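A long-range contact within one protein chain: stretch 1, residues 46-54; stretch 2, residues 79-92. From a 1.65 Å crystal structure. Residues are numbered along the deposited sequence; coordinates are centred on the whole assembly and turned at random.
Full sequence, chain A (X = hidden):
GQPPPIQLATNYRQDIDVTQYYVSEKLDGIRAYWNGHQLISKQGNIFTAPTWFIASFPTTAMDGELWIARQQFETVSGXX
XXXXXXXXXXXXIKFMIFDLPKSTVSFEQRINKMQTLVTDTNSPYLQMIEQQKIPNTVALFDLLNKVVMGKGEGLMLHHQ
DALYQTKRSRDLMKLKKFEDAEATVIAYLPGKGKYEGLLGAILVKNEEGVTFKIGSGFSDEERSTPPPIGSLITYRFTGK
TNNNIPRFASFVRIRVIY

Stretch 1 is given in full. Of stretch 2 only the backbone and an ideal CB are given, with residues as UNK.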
# COMPACT_ATOMS: atom_id res chain seq x y z
N ILE A 46 4.42 -14.07 -16.52
CA ILE A 46 3.29 -14.97 -16.37
C ILE A 46 3.58 -15.92 -15.19
O ILE A 46 4.57 -16.64 -15.21
CB ILE A 46 3.04 -15.78 -17.65
CG1 ILE A 46 2.76 -14.84 -18.84
CG2 ILE A 46 1.90 -16.79 -17.43
CD1 ILE A 46 2.88 -15.54 -20.19
N PHE A 47 2.76 -15.84 -14.14
CA PHE A 47 2.92 -16.75 -12.99
C PHE A 47 2.71 -18.19 -13.42
O PHE A 47 1.87 -18.46 -14.29
CB PHE A 47 1.93 -16.44 -11.87
CG PHE A 47 2.16 -15.11 -11.20
CD1 PHE A 47 3.20 -14.94 -10.31
CD2 PHE A 47 1.34 -14.03 -11.47
CE1 PHE A 47 3.41 -13.72 -9.68
CE2 PHE A 47 1.54 -12.80 -10.84
CZ PHE A 47 2.57 -12.63 -9.95
N THR A 48 3.44 -19.11 -12.80
CA THR A 48 3.22 -20.52 -13.10
C THR A 48 2.11 -21.06 -12.20
O THR A 48 2.31 -22.01 -11.41
CB THR A 48 4.51 -21.35 -12.96
OG1 THR A 48 4.91 -21.37 -11.59
CG2 THR A 48 5.64 -20.77 -13.83
N ALA A 49 0.91 -20.49 -12.33
CA ALA A 49 -0.19 -20.91 -11.48
C ALA A 49 -0.64 -22.29 -11.91
O ALA A 49 -0.92 -22.53 -13.10
CB ALA A 49 -1.35 -19.97 -11.58
N PRO A 50 -0.73 -23.22 -10.96
CA PRO A 50 -1.22 -24.55 -11.36
C PRO A 50 -2.61 -24.54 -12.00
O PRO A 50 -3.44 -23.71 -11.69
CB PRO A 50 -1.27 -25.31 -10.03
CG PRO A 50 -0.23 -24.63 -9.18
CD PRO A 50 -0.36 -23.18 -9.54
N THR A 51 -2.85 -25.50 -12.88
CA THR A 51 -4.12 -25.60 -13.59
C THR A 51 -5.30 -25.66 -12.63
O THR A 51 -6.32 -25.01 -12.86
CB THR A 51 -4.11 -26.86 -14.45
OG1 THR A 51 -3.02 -26.75 -15.35
CG2 THR A 51 -5.37 -26.97 -15.20
N TRP A 52 -5.18 -26.44 -11.57
CA TRP A 52 -6.28 -26.58 -10.62
C TRP A 52 -6.55 -25.29 -9.85
O TRP A 52 -7.66 -25.09 -9.30
CB TRP A 52 -6.02 -27.75 -9.63
CG TRP A 52 -4.61 -27.78 -9.08
CD1 TRP A 52 -3.57 -28.52 -9.55
CD2 TRP A 52 -4.09 -27.01 -7.97
NE1 TRP A 52 -2.46 -28.28 -8.82
CE2 TRP A 52 -2.75 -27.37 -7.83
CE3 TRP A 52 -4.64 -26.10 -7.07
CZ2 TRP A 52 -1.92 -26.83 -6.84
CZ3 TRP A 52 -3.81 -25.57 -6.07
CH2 TRP A 52 -2.48 -25.94 -5.97
N PHE A 53 -5.57 -24.40 -9.79
CA PHE A 53 -5.76 -23.12 -9.09
C PHE A 53 -6.66 -22.18 -9.92
O PHE A 53 -7.54 -21.52 -9.38
CB PHE A 53 -4.41 -22.46 -8.84
CG PHE A 53 -4.50 -21.21 -8.00
CD1 PHE A 53 -4.52 -21.30 -6.59
CD2 PHE A 53 -4.54 -19.95 -8.59
CE1 PHE A 53 -4.61 -20.15 -5.83
CE2 PHE A 53 -4.63 -18.82 -7.81
CZ PHE A 53 -4.67 -18.92 -6.43
N ILE A 54 -6.46 -22.17 -11.23
CA ILE A 54 -7.17 -21.22 -12.09
C ILE A 54 -8.33 -21.86 -12.87
O ILE A 54 -9.08 -21.16 -13.54
CB ILE A 54 -6.23 -20.59 -13.11
CG1 ILE A 54 -5.67 -21.66 -14.05
CG2 ILE A 54 -5.11 -19.76 -12.39
CD1 ILE A 54 -4.88 -21.10 -15.25
N UNK A 79 6.24 -18.28 -2.87
CA UNK A 79 5.52 -19.24 -3.71
C UNK A 79 5.35 -18.66 -5.13
O UNK A 79 5.59 -19.33 -6.13
CB UNK A 79 4.16 -19.58 -3.10
N UNK A 80 4.89 -17.42 -5.21
CA UNK A 80 4.58 -16.83 -6.50
C UNK A 80 5.81 -16.69 -7.39
O UNK A 80 5.65 -16.76 -8.62
CB UNK A 80 3.93 -15.46 -6.30
N UNK A 81 7.00 -16.56 -6.79
CA UNK A 81 8.30 -16.49 -7.50
C UNK A 81 8.75 -17.85 -8.00
O UNK A 81 9.67 -17.93 -8.81
CB UNK A 81 9.38 -15.91 -6.58
N UNK A 82 8.21 -18.92 -7.42
CA UNK A 82 8.65 -20.27 -7.79
C UNK A 82 8.13 -20.64 -9.17
O UNK A 82 6.94 -20.56 -9.41
CB UNK A 82 8.18 -21.30 -6.76
N UNK A 83 9.05 -21.02 -10.07
CA UNK A 83 8.67 -21.41 -11.43
C UNK A 83 8.39 -22.93 -11.42
O UNK A 83 9.30 -23.76 -11.53
CB UNK A 83 9.76 -21.05 -12.44
N UNK A 84 7.11 -23.26 -11.25
CA UNK A 84 6.67 -24.64 -11.14
C UNK A 84 5.16 -24.68 -11.16
O UNK A 84 4.51 -24.29 -10.18
CB UNK A 84 7.21 -25.30 -9.87
N UNK A 85 4.59 -25.17 -12.26
CA UNK A 85 3.15 -25.13 -12.37
C UNK A 85 2.50 -26.33 -11.71
O UNK A 85 1.27 -26.52 -11.81
CB UNK A 85 2.74 -25.05 -13.84
N UNK A 86 3.28 -27.13 -10.99
CA UNK A 86 2.69 -28.23 -10.22
C UNK A 86 3.01 -28.05 -8.74
O UNK A 86 3.06 -29.02 -7.99
CB UNK A 86 3.20 -29.58 -10.72
N UNK A 87 3.21 -26.80 -8.33
CA UNK A 87 3.58 -26.50 -6.96
C UNK A 87 2.38 -26.50 -6.03
O UNK A 87 1.52 -25.63 -6.12
CB UNK A 87 4.29 -25.15 -6.89
N UNK A 88 2.30 -27.50 -5.15
CA UNK A 88 1.15 -27.65 -4.26
C UNK A 88 0.95 -26.48 -3.31
O UNK A 88 -0.15 -26.29 -2.77
CB UNK A 88 1.30 -28.94 -3.44
N UNK A 89 2.00 -25.70 -3.09
CA UNK A 89 1.89 -24.59 -2.12
C UNK A 89 0.88 -23.52 -2.53
O UNK A 89 0.47 -22.71 -1.69
CB UNK A 89 3.26 -23.93 -1.93
N UNK A 90 0.51 -23.48 -3.81
CA UNK A 90 -0.54 -22.56 -4.22
C UNK A 90 -1.88 -22.85 -3.55
O UNK A 90 -2.77 -22.01 -3.55
CB UNK A 90 -0.71 -22.61 -5.74
N UNK A 91 -2.05 -24.02 -2.96
CA UNK A 91 -3.34 -24.35 -2.35
C UNK A 91 -3.75 -23.40 -1.22
O UNK A 91 -4.95 -23.24 -0.93
CB UNK A 91 -3.30 -25.78 -1.81
N UNK A 92 -2.78 -22.76 -0.58
CA UNK A 92 -3.09 -21.82 0.50
C UNK A 92 -3.30 -20.39 0.03
O UNK A 92 -3.69 -19.52 0.82
CB UNK A 92 -1.97 -21.84 1.54

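Position 79 is helical, and its CB finds nothing of stretch 1 within 5.5 Å; almost any residue would serve this contact, and the residue is Ile79. At position 80 the ideal CB lies 3.8 Å from Phe47 CE1, pointing sideways along the ring. A small apolar group suits so close an approach. The residue is Ala80, whose CB packs on that ring atom while its carbonyl O meets the ring edge, 3.5 Å from Phe47 CD1.

Position 81 points away, free of stretch 1, and a polar chain is one choice among many; it is Arg81. Position 82 points sideways, its CB out of contact, so that many side chains would do and its backbone matters more: a water bonded to Thr48 N donates to the carbonyls of 80 and 82. The residue is Thr82.

At position 83 the ideal CB is 4.4 Å from Thr48 CG2; a long, flexible chain, polar or partly apolar, could lie along the threonine. Gln83 does so, its OE1 3.7 Å from Thr48 CG2 and linked through a water to Ile46 O, while its NE2 donates to Arg81 O.

Position 84 points away, so the backbone does the work: its N donates to Thr48 OG1 (2.9 Å), a hydrogen bond between the stretches. A turn begins here, favouring Asp, Asn or Ser; Asp84 accepts from the N of 86 through OD1.

Position 85 runs close to stretch 1, its CA 3.4 Å from Thr48 O and its O 3.2 Å from Pro50 CA. The CB points sideways, so small or polar chains that can turn outward fit. Asn85 does, its end leading away. Position 86 points away and takes many polar residues; it is Gln86.

Position 87 closes the turn and precedes a 3-10 segment, where a short acceptor side chain, such as Asn, Asp, Ser or Thr, could take a hydrogen bond from the N of 89. Asn87 OD1 does, and its backbone O lies 3.7 Å from Trp52 CZ2, at the ring edge. Positions 88 and 89 point away, suiting polar chains: Glu88 and Gln89.

Position 90 points toward stretch 1, its ideal CB 3.8 Å from Trp52 CH2 and 3.9 Å from Pro50 CD. A large apolar or aromatic residue is called for. Trp90 lays one face against Ala49 and Pro50, with Pro50 CD 3.4 Å from its CG, and turns an edge to the face of Phe53, planes at 69°.

Position 91 points sideways near Trp52; an aliphatic stem suits. Lys91 CB is 4.2 Å from Trp52 CH2, its end leading away. Position 92 points away, suiting polar chains: Gln92.

Stretch 2 (79-92) IARTQDNQNEQWKQ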
# COMPACT_ATOMS: atom_id res chain seq x y z
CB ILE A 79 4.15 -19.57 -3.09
CG1 ILE A 79 4.31 -20.29 -1.75
CG2 ILE A 79 3.32 -20.42 -4.05
CD1 ILE A 79 3.02 -20.29 -0.92
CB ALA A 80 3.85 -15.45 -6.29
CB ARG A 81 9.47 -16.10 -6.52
CG ARG A 81 9.60 -14.75 -6.07
CD ARG A 81 11.04 -14.52 -5.58
NE ARG A 81 11.46 -15.19 -4.34
CZ ARG A 81 11.06 -14.82 -3.12
NH1 ARG A 81 10.20 -13.81 -2.98
NH2 ARG A 81 11.51 -15.42 -2.03
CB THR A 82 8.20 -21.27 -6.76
OG1 THR A 82 8.75 -20.91 -5.50
CG2 THR A 82 8.64 -22.66 -7.13
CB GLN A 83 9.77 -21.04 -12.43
CG GLN A 83 10.21 -19.57 -12.40
CD GLN A 83 9.06 -18.60 -12.59
OE1 GLN A 83 8.54 -18.44 -13.70
NE2 GLN A 83 8.65 -17.91 -11.50
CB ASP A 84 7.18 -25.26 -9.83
CG ASP A 84 6.70 -26.69 -9.59
OD1 ASP A 84 6.10 -27.33 -10.49
OD2 ASP A 84 6.91 -27.18 -8.47
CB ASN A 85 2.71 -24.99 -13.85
CG ASN A 85 3.16 -26.15 -14.69
OD1 ASN A 85 3.40 -27.22 -14.17
ND2 ASN A 85 3.31 -25.94 -15.98
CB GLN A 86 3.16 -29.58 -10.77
CG GLN A 86 2.61 -29.80 -12.20
CD GLN A 86 2.81 -31.19 -12.74
OE1 GLN A 86 3.66 -31.94 -12.28
NE2 GLN A 86 2.01 -31.53 -13.74
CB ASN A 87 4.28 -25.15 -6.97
CG ASN A 87 4.71 -24.68 -5.60
OD1 ASN A 87 4.57 -25.38 -4.59
ND2 ASN A 87 5.30 -23.49 -5.58
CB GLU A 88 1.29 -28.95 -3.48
CG GLU A 88 2.37 -28.89 -2.43
CD GLU A 88 2.66 -30.25 -1.81
OE1 GLU A 88 2.22 -31.27 -2.38
OE2 GLU A 88 3.33 -30.29 -0.76
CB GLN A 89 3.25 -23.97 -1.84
CG GLN A 89 4.19 -25.02 -1.24
CD GLN A 89 5.53 -24.46 -0.85
OE1 GLN A 89 5.62 -23.39 -0.18
NE2 GLN A 89 6.61 -25.16 -1.25
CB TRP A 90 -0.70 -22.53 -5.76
CG TRP A 90 0.36 -21.80 -6.53
CD1 TRP A 90 1.65 -22.22 -6.77
CD2 TRP A 90 0.23 -20.53 -7.17
NE1 TRP A 90 2.32 -21.30 -7.54
CE2 TRP A 90 1.47 -20.24 -7.78
CE3 TRP A 90 -0.81 -19.60 -7.29
CZ2 TRP A 90 1.69 -19.07 -8.49
CZ3 TRP A 90 -0.59 -18.44 -7.99
CH2 TRP A 90 0.65 -18.18 -8.59
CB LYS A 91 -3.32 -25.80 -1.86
CG LYS A 91 -2.49 -26.04 -0.62
CD LYS A 91 -2.20 -27.51 -0.41
CE LYS A 91 -1.35 -27.70 0.84
NZ LYS A 91 -1.09 -29.11 1.13
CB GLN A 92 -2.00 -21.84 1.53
CG GLN A 92 -0.70 -21.33 1.06
CD GLN A 92 0.42 -21.84 1.96
OE1 GLN A 92 0.45 -21.58 3.20
NE2 GLN A 92 1.36 -22.60 1.36
O HOH W 1 7.24 -16.30 -14.55
O HOH W 2 5.07 -18.60 -10.57
O HOH W 3 -0.86 -27.65 -13.09
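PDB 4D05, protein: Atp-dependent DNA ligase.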